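Local coordinates for protein aminoacyltransferase FemA (Staphylococcus aureus, PDB 1LRZ) that adds glycines 2 and 3 of the pentaglycine bridge that is characteristic of Staphylococcus aureus peptidoglycan, taking them from glycyl-tRNA, at residues V27-L32 with K230-R235; Y110-Y115 with I391-D396; V191-L196 with P239-N244; E254-L259 with D291-K296. All coordinates share one frame; numbering follows the deposited sequence.

Contact 1: residues V27-L32 with K230-R235; sequences VGHYEL and KYYKDR
The ring of Tyr231 lies between Leu32 and Lys230: CA of Leu32 sits over one face in a CH-pi contact, 4.2 Å from the ring centroid and displaced toward the rim, while CG of Lys230 lies over the opposite face. Leu32 crosses this ring at about a right angle, and its CD1 comes to 3.5 Å from CD1 of Tyr231. The Tyr232 ring has Gly28 O in its plane at the edge and lies side by side with His29, both pointing the same way. Where helix 27-35 meets the C-terminal end of helix 222-232, the backbones come close, Gly28 CA lying 3.4 Å from Tyr231 O. His29 also packs on strand 52-63 of the seven-stranded sheet, while helix 222-232 leads into strand 236-244 of the nine-stranded one, so the contact joins elements of both. Beyond the helix end, Lys233 NZ stays 4.1 Å from Glu31 OE1, too far for a salt bridge, but a water accepts from NZ and donates to OE1 at 3.1 Å each. With no direct hydrogen bond between the segments, ring packing is the direct contact, and the water-mediated charge pair adds at most a weak, solvent-screened attraction.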
# COMPACT_ATOMS: atom_id res chain seq x y z
N VAL A 27 10.68 -10.61 -9.53
CA VAL A 27 10.80 -12.02 -9.85
C VAL A 27 9.56 -12.76 -9.34
O VAL A 27 9.04 -13.65 -10.02
CB VAL A 27 12.07 -12.60 -9.20
CG1 VAL A 27 12.09 -14.12 -9.35
CG2 VAL A 27 13.28 -11.99 -9.86
N GLY A 28 9.08 -12.37 -8.16
CA GLY A 28 7.89 -13.00 -7.62
C GLY A 28 6.68 -12.82 -8.53
O GLY A 28 5.87 -13.73 -8.69
N HIS A 29 6.54 -11.64 -9.14
CA HIS A 29 5.40 -11.42 -10.03
C HIS A 29 5.60 -12.22 -11.31
O HIS A 29 4.64 -12.74 -11.88
CB HIS A 29 5.23 -9.93 -10.35
CG HIS A 29 3.91 -9.60 -10.98
ND1 HIS A 29 3.78 -9.22 -12.30
CD2 HIS A 29 2.66 -9.60 -10.47
CE1 HIS A 29 2.51 -8.99 -12.57
NE2 HIS A 29 1.81 -9.21 -11.48
N TYR A 30 6.86 -12.33 -11.74
CA TYR A 30 7.22 -13.10 -12.94
C TYR A 30 6.79 -14.55 -12.75
O TYR A 30 6.16 -15.15 -13.63
CB TYR A 30 8.73 -13.05 -13.15
CG TYR A 30 9.26 -13.99 -14.23
CD1 TYR A 30 8.91 -13.82 -15.56
CD2 TYR A 30 10.16 -15.01 -13.90
CE1 TYR A 30 9.44 -14.64 -16.56
CE2 TYR A 30 10.70 -15.84 -14.90
CZ TYR A 30 10.34 -15.65 -16.22
OH TYR A 30 10.88 -16.44 -17.21
N GLU A 31 7.15 -15.11 -11.60
CA GLU A 31 6.81 -16.50 -11.29
C GLU A 31 5.31 -16.67 -11.13
O GLU A 31 4.75 -17.70 -11.50
CB GLU A 31 7.56 -16.94 -10.04
CG GLU A 31 9.06 -16.81 -10.19
CD GLU A 31 9.83 -17.50 -9.09
OE1 GLU A 31 9.25 -17.75 -8.02
OE2 GLU A 31 11.04 -17.79 -9.29
N LEU A 32 4.65 -15.65 -10.59
CA LEU A 32 3.20 -15.69 -10.41
C LEU A 32 2.52 -15.80 -11.78
O LEU A 32 1.71 -16.69 -12.01
CB LEU A 32 2.71 -14.42 -9.71
CG LEU A 32 1.18 -14.28 -9.67
CD1 LEU A 32 0.58 -15.50 -8.99
CD2 LEU A 32 0.80 -13.03 -8.91
N LYS A 230 1.80 -16.87 -1.93
CA LYS A 230 2.65 -17.96 -2.40
C LYS A 230 3.87 -17.54 -3.22
O LYS A 230 4.98 -17.99 -2.95
CB LYS A 230 1.81 -18.94 -3.21
CG LYS A 230 2.56 -20.17 -3.69
CD LYS A 230 1.64 -21.03 -4.54
CE LYS A 230 2.31 -22.32 -4.98
NZ LYS A 230 1.44 -23.07 -5.94
N TYR A 231 3.68 -16.68 -4.22
CA TYR A 231 4.79 -16.28 -5.07
C TYR A 231 5.60 -15.05 -4.67
O TYR A 231 6.77 -14.94 -5.03
CB TYR A 231 4.31 -16.14 -6.52
CG TYR A 231 3.75 -17.44 -7.07
CD1 TYR A 231 2.39 -17.71 -7.02
CD2 TYR A 231 4.60 -18.44 -7.57
CE1 TYR A 231 1.87 -18.93 -7.44
CE2 TYR A 231 4.09 -19.68 -8.00
CZ TYR A 231 2.72 -19.91 -7.92
OH TYR A 231 2.19 -21.13 -8.29
N TYR A 232 5.00 -14.13 -3.92
CA TYR A 232 5.73 -12.94 -3.50
C TYR A 232 6.56 -13.26 -2.25
O TYR A 232 7.54 -12.58 -1.96
CB TYR A 232 4.76 -11.79 -3.19
CG TYR A 232 4.17 -11.10 -4.41
CD1 TYR A 232 4.31 -11.63 -5.70
CD2 TYR A 232 3.44 -9.92 -4.27
CE1 TYR A 232 3.74 -11.00 -6.81
CE2 TYR A 232 2.87 -9.28 -5.37
CZ TYR A 232 3.03 -9.82 -6.64
OH TYR A 232 2.45 -9.18 -7.71
N LYS A 233 6.14 -14.28 -1.52
CA LYS A 233 6.83 -14.73 -0.31
C LYS A 233 7.10 -13.65 0.73
O LYS A 233 6.17 -13.18 1.39
CB LYS A 233 8.13 -15.44 -0.71
CG LYS A 233 7.86 -16.73 -1.51
CD LYS A 233 9.10 -17.27 -2.20
CE LYS A 233 8.73 -18.38 -3.18
NZ LYS A 233 9.88 -18.73 -4.06
N ASP A 234 8.36 -13.24 0.89
CA ASP A 234 8.65 -12.22 1.90
C ASP A 234 8.35 -10.81 1.44
O ASP A 234 8.54 -9.86 2.20
CB ASP A 234 10.10 -12.30 2.34
CG ASP A 234 11.06 -12.11 1.20
OD1 ASP A 234 12.19 -11.63 1.44
OD2 ASP A 234 10.69 -12.46 0.06
N ARG A 235 7.90 -10.65 0.20
CA ARG A 235 7.58 -9.32 -0.30
C ARG A 235 6.11 -8.98 -0.13
O ARG A 235 5.59 -8.04 -0.73
CB ARG A 235 8.05 -9.19 -1.74
CG ARG A 235 9.55 -9.45 -1.80
CD ARG A 235 10.23 -8.67 -2.85
NE ARG A 235 11.67 -8.90 -2.84
CZ ARG A 235 12.50 -8.25 -3.65
NH1 ARG A 235 13.81 -8.50 -3.60
NH2 ARG A 235 12.02 -7.34 -4.49
O HOH W 1 8.12 -16.93 -6.06
O HOH W 2 11.11 -16.56 -5.87

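Contact 2: residues Y110-Y115 with I391-D396; sequences YLPYQY and IEYVGD
Tyr113 and Gln114 both face Glu392, forming a classic beta bulge where strand 112-116 runs antiparallel to strand 389-393 in the mixed sheet. Glu392 O takes both backbone N-H groups, from Tyr113 N at 2.7 Å, in the carbonyl plane, and from Gln114 N, tilted from it. The side chains of Tyr113, Gln114 and Glu392 point the same way. Glu392 has CG anti to its backbone N (chi1 175°) and runs extended alongside Tyr113, its OE1 meeting the ring edge near CD2 at 3.6 Å, with ring and carboxylate planes 84° apart. Gln114 CG lies over the centre of one face of the Tyr113 ring. OE1 also forms a salt bridge with Arg156, so the two carboxylate oxygens are divided between an arginine and Gln114.

Tyr115 and Ile391 project from the other face of the sheet, side by side, with Ile391 CG1 in the plane of the Tyr115 ring at its edge, 3.9 Å from CD2. Past the bulge, Tyr110 and Tyr393 also lie side by side; their rings meet obliquely, and Tyr110 CE2 approaches Tyr393 CZ to 3.4 Å. The Tyr110 hydroxyl is bound by Glu324 and Arg360. Leu111 O accepts from Val394 N, extending the backbone pairing beyond the strand, and Val394 CG2 packs against Leu111 CB. Gln114 NE2 donates to Glu392 OE2 at 2.7 Å; the oxygen lies in the plane of the amide, whereas the nitrogen stands 43° out of the carboxylate plane.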
# COMPACT_ATOMS: atom_id res chain seq x y z
N TYR A 110 5.35 3.55 -14.47
CA TYR A 110 5.27 4.04 -13.09
C TYR A 110 6.11 5.32 -13.13
O TYR A 110 7.22 5.37 -12.60
CB TYR A 110 5.90 3.00 -12.16
CG TYR A 110 5.54 3.12 -10.69
CD1 TYR A 110 6.25 2.39 -9.73
CD2 TYR A 110 4.50 3.95 -10.26
CE1 TYR A 110 5.93 2.46 -8.39
CE2 TYR A 110 4.17 4.03 -8.89
CZ TYR A 110 4.89 3.28 -7.97
OH TYR A 110 4.56 3.31 -6.64
N LEU A 111 5.57 6.33 -13.80
CA LEU A 111 6.25 7.60 -14.03
C LEU A 111 5.39 8.79 -13.59
O LEU A 111 4.34 9.03 -14.17
CB LEU A 111 6.55 7.73 -15.53
CG LEU A 111 7.27 8.98 -16.05
CD1 LEU A 111 8.64 9.05 -15.41
CD2 LEU A 111 7.39 8.92 -17.58
N PRO A 112 5.84 9.55 -12.58
CA PRO A 112 5.06 10.70 -12.12
C PRO A 112 4.85 11.73 -13.22
O PRO A 112 5.71 11.92 -14.08
CB PRO A 112 5.91 11.28 -10.98
CG PRO A 112 6.70 10.10 -10.49
CD PRO A 112 7.07 9.40 -11.78
N TYR A 113 3.70 12.39 -13.14
CA TYR A 113 3.31 13.43 -14.08
C TYR A 113 3.17 14.74 -13.29
O TYR A 113 3.87 15.71 -13.56
CB TYR A 113 1.98 13.05 -14.74
CG TYR A 113 1.26 14.18 -15.45
CD1 TYR A 113 1.96 15.08 -16.28
CD2 TYR A 113 -0.11 14.35 -15.31
CE1 TYR A 113 1.31 16.10 -16.95
CE2 TYR A 113 -0.78 15.37 -15.98
CZ TYR A 113 -0.07 16.24 -16.80
OH TYR A 113 -0.73 17.24 -17.48
N GLN A 114 2.28 14.72 -12.30
CA GLN A 114 2.02 15.89 -11.45
C GLN A 114 1.90 15.48 -9.97
O GLN A 114 1.62 14.32 -9.66
CB GLN A 114 0.70 16.56 -11.85
CG GLN A 114 0.61 17.03 -13.28
CD GLN A 114 -0.67 17.80 -13.55
OE1 GLN A 114 -0.63 18.92 -14.04
NE2 GLN A 114 -1.82 17.19 -13.23
N TYR A 115 2.10 16.46 -9.08
CA TYR A 115 1.96 16.27 -7.64
C TYR A 115 0.78 17.14 -7.23
O TYR A 115 0.64 18.25 -7.71
CB TYR A 115 3.21 16.75 -6.91
CG TYR A 115 4.46 16.02 -7.32
CD1 TYR A 115 5.48 16.66 -8.03
CD2 TYR A 115 4.62 14.67 -7.00
CE1 TYR A 115 6.63 15.97 -8.42
CE2 TYR A 115 5.76 13.97 -7.38
CZ TYR A 115 6.75 14.62 -8.09
OH TYR A 115 7.87 13.92 -8.45
N ILE A 391 0.32 11.75 -5.90
CA ILE A 391 1.18 11.68 -7.08
C ILE A 391 0.30 11.19 -8.23
O ILE A 391 -0.35 10.15 -8.12
CB ILE A 391 2.37 10.71 -6.91
CG1 ILE A 391 3.27 11.20 -5.76
CG2 ILE A 391 3.19 10.65 -8.24
CD1 ILE A 391 4.47 10.28 -5.47
N GLU A 392 0.24 11.98 -9.29
CA GLU A 392 -0.53 11.61 -10.48
C GLU A 392 0.47 11.12 -11.51
O GLU A 392 1.45 11.82 -11.80
CB GLU A 392 -1.29 12.82 -11.04
CG GLU A 392 -2.02 12.51 -12.36
CD GLU A 392 -2.75 13.72 -12.92
OE1 GLU A 392 -3.38 13.61 -14.01
OE2 GLU A 392 -2.71 14.80 -12.27
N TYR A 393 0.23 9.93 -12.06
CA TYR A 393 1.13 9.36 -13.05
C TYR A 393 0.70 9.68 -14.48
O TYR A 393 -0.43 10.10 -14.72
CB TYR A 393 1.24 7.84 -12.84
CG TYR A 393 1.72 7.49 -11.45
CD1 TYR A 393 0.81 7.13 -10.45
CD2 TYR A 393 3.07 7.61 -11.10
CE1 TYR A 393 1.22 6.88 -9.15
CE2 TYR A 393 3.50 7.37 -9.79
CZ TYR A 393 2.56 7.01 -8.81
OH TYR A 393 2.96 6.75 -7.52
N VAL A 394 1.60 9.47 -15.44
CA VAL A 394 1.30 9.78 -16.83
C VAL A 394 0.12 9.02 -17.42
O VAL A 394 -0.59 9.55 -18.27
CB VAL A 394 2.54 9.56 -17.74
CG1 VAL A 394 3.62 10.60 -17.39
CG2 VAL A 394 3.08 8.15 -17.55
N GLY A 395 -0.10 7.79 -16.97
CA GLY A 395 -1.22 7.03 -17.49
C GLY A 395 -0.86 5.92 -18.46
O GLY A 395 0.26 5.38 -18.44
N ASP A 396 -1.80 5.60 -19.34
CA ASP A 396 -1.67 4.51 -20.31
C ASP A 396 -1.45 4.91 -21.76
O ASP A 396 -2.03 5.88 -22.24
CB ASP A 396 -2.90 3.63 -20.24
CG ASP A 396 -3.16 3.11 -18.85
OD1 ASP A 396 -3.56 3.91 -17.98
OD2 ASP A 396 -2.94 1.90 -18.64

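Contact 3: residues V191-L196 with P239-N244; sequences VKVRFL and PLAYIN
Tyr242 and Arg194 both place CG between their own backbone N and carbonyl carbon, with chi1 of 69° and 67°, and the two side chains cross at about a right angle. The arginine is extended from CG to NE, and its CD comes to 3.6 Å from Tyr242 CE2. Arg194 NE lies over one face of the ring, offset toward the rim; Lys192 CA occupies the opposite face, and Lys192 CB reaches Tyr242 CZ at 3.5 Å. The guanidinium carbon is too distant from the ring for more than a weak cation-pi attraction. Salt bridges to Glu310 and Glu200 hold the arginine head, while Leu240 CD2 lies over a face of the guanidinium. The backbones form a regular antiparallel ladder that adds strand 192-195 to the end of the mixed sheet, beside strand 236-244. Lys192 and Tyr242 exchange two N-H···O bonds, the one from Lys192 N to Tyr242 O nearly straight at 173°, and Arg194 and Leu240 exchange another two. Val193, Phe195, Pro239 and Ala241 project from the other side of the sheet, where all but the proline touch helix 341-355. There Pro239 CB is met by Val193 CG1 and Phe195 CE2, each at 3.8 Å.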
# COMPACT_ATOMS: atom_id res chain seq x y z
N VAL A 191 -4.67 -3.35 21.82
CA VAL A 191 -4.69 -3.91 20.47
C VAL A 191 -3.30 -4.40 20.08
O VAL A 191 -2.30 -3.75 20.38
CB VAL A 191 -5.14 -2.85 19.43
CG1 VAL A 191 -4.95 -3.40 18.01
CG2 VAL A 191 -6.62 -2.49 19.67
N LYS A 192 -3.24 -5.56 19.42
CA LYS A 192 -1.97 -6.13 18.97
C LYS A 192 -2.01 -6.40 17.47
O LYS A 192 -3.08 -6.43 16.86
CB LYS A 192 -1.68 -7.43 19.74
CG LYS A 192 -1.47 -7.19 21.22
CD LYS A 192 -1.26 -8.45 22.05
CE LYS A 192 -1.07 -8.06 23.53
NZ LYS A 192 -0.90 -9.21 24.46
N VAL A 193 -0.84 -6.59 16.87
CA VAL A 193 -0.76 -6.87 15.44
C VAL A 193 0.11 -8.10 15.19
O VAL A 193 1.21 -8.22 15.72
CB VAL A 193 -0.16 -5.66 14.68
CG1 VAL A 193 0.08 -6.02 13.20
CG2 VAL A 193 -1.10 -4.47 14.78
N ARG A 194 -0.42 -9.03 14.40
CA ARG A 194 0.32 -10.22 14.04
C ARG A 194 0.21 -10.37 12.53
O ARG A 194 -0.65 -9.74 11.90
CB ARG A 194 -0.23 -11.48 14.74
CG ARG A 194 -1.63 -11.94 14.34
CD ARG A 194 -2.10 -12.98 15.36
NE ARG A 194 -3.44 -13.50 15.11
CZ ARG A 194 -3.72 -14.44 14.21
NH1 ARG A 194 -4.97 -14.86 14.05
NH2 ARG A 194 -2.75 -14.96 13.48
N PHE A 195 1.07 -11.19 11.95
CA PHE A 195 1.04 -11.39 10.52
C PHE A 195 0.46 -12.75 10.18
O PHE A 195 0.94 -13.78 10.66
CB PHE A 195 2.45 -11.23 9.95
CG PHE A 195 3.05 -9.89 10.25
CD1 PHE A 195 3.92 -9.73 11.33
CD2 PHE A 195 2.75 -8.79 9.45
CE1 PHE A 195 4.47 -8.48 11.62
CE2 PHE A 195 3.29 -7.53 9.73
CZ PHE A 195 4.15 -7.38 10.82
N LEU A 196 -0.56 -12.73 9.33
CA LEU A 196 -1.27 -13.93 8.91
C LEU A 196 -0.56 -14.74 7.83
O LEU A 196 0.07 -14.18 6.92
CB LEU A 196 -2.66 -13.55 8.41
CG LEU A 196 -3.54 -12.73 9.36
CD1 LEU A 196 -4.92 -12.52 8.72
CD2 LEU A 196 -3.69 -13.46 10.68
N PRO A 239 -0.71 -7.90 7.89
CA PRO A 239 -0.91 -7.59 9.31
C PRO A 239 -2.39 -7.61 9.70
O PRO A 239 -3.26 -7.17 8.95
CB PRO A 239 -0.30 -6.20 9.45
CG PRO A 239 -0.52 -5.59 8.07
CD PRO A 239 -0.19 -6.74 7.15
N LEU A 240 -2.66 -8.15 10.89
CA LEU A 240 -4.00 -8.22 11.46
C LEU A 240 -3.96 -7.56 12.84
O LEU A 240 -3.15 -7.95 13.69
CB LEU A 240 -4.47 -9.68 11.62
CG LEU A 240 -5.69 -9.81 12.56
CD1 LEU A 240 -6.94 -9.31 11.83
CD2 LEU A 240 -5.89 -11.25 13.04
N ALA A 241 -4.81 -6.56 13.05
CA ALA A 241 -4.89 -5.90 14.35
C ALA A 241 -5.96 -6.73 15.05
O ALA A 241 -6.99 -7.07 14.44
CB ALA A 241 -5.36 -4.45 14.19
N TYR A 242 -5.74 -7.04 16.32
CA TYR A 242 -6.68 -7.87 17.05
C TYR A 242 -6.55 -7.71 18.55
O TYR A 242 -5.61 -7.10 19.06
CB TYR A 242 -6.43 -9.33 16.69
CG TYR A 242 -5.12 -9.82 17.26
CD1 TYR A 242 -5.06 -10.43 18.51
CD2 TYR A 242 -3.92 -9.59 16.58
CE1 TYR A 242 -3.85 -10.81 19.08
CE2 TYR A 242 -2.69 -9.96 17.14
CZ TYR A 242 -2.66 -10.56 18.39
OH TYR A 242 -1.46 -10.93 18.96
N ILE A 243 -7.49 -8.30 19.27
CA ILE A 243 -7.46 -8.27 20.72
C ILE A 243 -7.52 -9.71 21.20
O ILE A 243 -8.36 -10.48 20.75
CB ILE A 243 -8.68 -7.54 21.31
CG1 ILE A 243 -8.67 -6.06 20.89
CG2 ILE A 243 -8.66 -7.68 22.83
CD1 ILE A 243 -9.90 -5.29 21.34
N ASN A 244 -6.60 -10.06 22.09
CA ASN A 244 -6.55 -11.38 22.72
C ASN A 244 -7.16 -11.05 24.08
O ASN A 244 -6.53 -10.40 24.90
CB ASN A 244 -5.10 -11.85 22.88
CG ASN A 244 -4.99 -13.18 23.60
OD1 ASN A 244 -4.21 -14.05 23.21
ND2 ASN A 244 -5.77 -13.34 24.67

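Contact 4: residues E254-L259 with D291-K296; sequences EERDIL and DANEQK
Arg256 and Asn293 mark the nearest approach of two antiparallel helices, their CA atoms 6.7 Å apart and the axes of the short segments 10.3 Å apart at an angle of 160°. Arg256 has CG anti to its backbone N (chi1 -171°) and runs extended to NE, crossing Asn293 obliquely. Their flat ends are turned only 24° from each other. Asn293 CB lies in the guanidinium plane at its edge, and Arg256 NH1 donates to the backbone carbonyl of Leu290 on the facing helix. The pair belongs to the long helical hairpin of helices 245-272 and 277-307, a coiled-coil-like arm that projects from the globular body of FemA and resembles the tRNA-binding helical arm of seryl-tRNA synthetase, consistent with, but not proof of, a part in binding tRNA. Arg256 NH1 also packs against Glu294 CB at 3.7 Å. The Glu294 carboxylate is near only as a charge: its OE2 is 4.3 Å from Arg256 NH2 and well out of the guanidinium plane. A water instead accepts from NH2 at 2.9 Å and donates to Asp291 OD1 at 2.7 Å. Leu259 CD1 also approaches Asn293 CB, at 4.2 Å, next to Leu286 and Leu290.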
# COMPACT_ATOMS: atom_id res chain seq x y z
N GLU A 254 -3.96 -6.19 36.20
CA GLU A 254 -2.69 -5.78 36.77
C GLU A 254 -2.72 -4.28 37.00
O GLU A 254 -2.18 -3.79 38.00
CB GLU A 254 -1.55 -6.18 35.83
CG GLU A 254 -1.60 -7.68 35.52
CD GLU A 254 -0.41 -8.18 34.73
OE1 GLU A 254 -0.15 -7.64 33.63
OE2 GLU A 254 0.25 -9.13 35.21
N GLU A 255 -3.37 -3.56 36.10
CA GLU A 255 -3.47 -2.11 36.24
C GLU A 255 -4.41 -1.82 37.41
O GLU A 255 -4.19 -0.89 38.18
CB GLU A 255 -4.01 -1.48 34.95
CG GLU A 255 -3.19 -1.86 33.72
CD GLU A 255 -3.69 -1.22 32.43
OE1 GLU A 255 -4.92 -1.23 32.19
OE2 GLU A 255 -2.85 -0.72 31.65
N ARG A 256 -5.45 -2.64 37.56
CA ARG A 256 -6.41 -2.45 38.65
C ARG A 256 -5.74 -2.61 40.01
O ARG A 256 -6.00 -1.84 40.94
CB ARG A 256 -7.57 -3.43 38.52
CG ARG A 256 -8.69 -3.12 39.50
CD ARG A 256 -9.92 -3.97 39.30
NE ARG A 256 -11.02 -3.44 40.10
CZ ARG A 256 -11.75 -2.38 39.76
NH1 ARG A 256 -11.52 -1.74 38.61
NH2 ARG A 256 -12.69 -1.95 40.58
N ASP A 257 -4.87 -3.61 40.14
CA ASP A 257 -4.17 -3.83 41.40
C ASP A 257 -3.43 -2.57 41.80
O ASP A 257 -3.51 -2.13 42.94
CB ASP A 257 -3.17 -4.99 41.29
CG ASP A 257 -3.85 -6.32 41.04
OD1 ASP A 257 -4.97 -6.52 41.54
OD2 ASP A 257 -3.24 -7.17 40.35
N ILE A 258 -2.71 -1.98 40.84
CA ILE A 258 -1.97 -0.75 41.11
C ILE A 258 -2.90 0.39 41.55
O ILE A 258 -2.60 1.11 42.50
CB ILE A 258 -1.16 -0.32 39.88
CG1 ILE A 258 -0.04 -1.33 39.63
CG2 ILE A 258 -0.60 1.08 40.09
CD1 ILE A 258 0.86 -0.98 38.47
N LEU A 259 -4.03 0.55 40.86
CA LEU A 259 -4.98 1.59 41.22
C LEU A 259 -5.49 1.38 42.65
O LEU A 259 -5.63 2.34 43.42
CB LEU A 259 -6.17 1.59 40.25
CG LEU A 259 -5.93 2.16 38.85
CD1 LEU A 259 -7.17 1.95 37.99
CD2 LEU A 259 -5.57 3.64 38.95
N ASP A 291 -13.48 2.74 38.26
CA ASP A 291 -14.77 2.45 37.64
C ASP A 291 -14.61 2.26 36.13
O ASP A 291 -15.24 1.39 35.53
CB ASP A 291 -15.78 3.56 37.95
CG ASP A 291 -16.07 3.68 39.44
OD1 ASP A 291 -15.75 2.73 40.19
OD2 ASP A 291 -16.63 4.72 39.87
N ALA A 292 -13.77 3.08 35.52
CA ALA A 292 -13.56 2.94 34.08
C ALA A 292 -12.85 1.60 33.83
O ALA A 292 -13.16 0.88 32.89
CB ALA A 292 -12.71 4.10 33.58
N ASN A 293 -11.88 1.28 34.68
CA ASN A 293 -11.14 0.03 34.54
C ASN A 293 -12.11 -1.15 34.65
O ASN A 293 -12.03 -2.10 33.87
CB ASN A 293 -10.06 -0.07 35.63
CG ASN A 293 -9.35 -1.41 35.63
OD1 ASN A 293 -8.35 -1.62 34.94
ND2 ASN A 293 -9.88 -2.35 36.42
N GLU A 294 -13.03 -1.07 35.61
CA GLU A 294 -14.00 -2.13 35.82
C GLU A 294 -14.89 -2.34 34.59
O GLU A 294 -15.15 -3.48 34.19
CB GLU A 294 -14.87 -1.80 37.04
CG GLU A 294 -15.91 -2.86 37.34
CD GLU A 294 -16.63 -2.59 38.65
OE1 GLU A 294 -17.22 -1.50 38.78
OE2 GLU A 294 -16.60 -3.46 39.54
N GLN A 295 -15.37 -1.24 34.01
CA GLN A 295 -16.20 -1.33 32.82
C GLN A 295 -15.42 -1.91 31.66
O GLN A 295 -15.98 -2.63 30.84
CB GLN A 295 -16.77 0.05 32.44
CG GLN A 295 -17.88 0.52 33.37
CD GLN A 295 -18.47 1.86 32.97
OE1 GLN A 295 -18.96 2.03 31.85
NE2 GLN A 295 -18.42 2.82 33.90
N LYS A 296 -14.13 -1.61 31.58
CA LYS A 296 -13.33 -2.16 30.49
C LYS A 296 -13.24 -3.68 30.64
O LYS A 296 -13.36 -4.42 29.67
CB LYS A 296 -11.91 -1.58 30.48
CG LYS A 296 -11.76 -0.24 29.79
CD LYS A 296 -10.28 0.10 29.75
CE LYS A 296 -10.02 1.52 29.30
NZ LYS A 296 -8.60 1.88 29.59
O HOH W 3 -14.62 0.26 40.30

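Contacts 2 and 3 belong to the same mixed sheet but lie on opposite sides of the chain's centre, 34 Å apart between centres. Contact 2 is buried and broken by a bulge, whereas contact 3 is a regular ladder, partly buried, at an outermost strand. Contact 1 is partly buried too, but joins helices and relies on ring packing and water; its helix 222-232 leads directly into strand 236-244 of contact 3. That strand runs on into helix 245-272, which carries contact 4, about 38 Å from the chain's centre and at the surface. Water bridges between charged side chains occur in contacts 1 and 4, while backbone hydrogen bonds across the segments are confined to contacts 2 and 3.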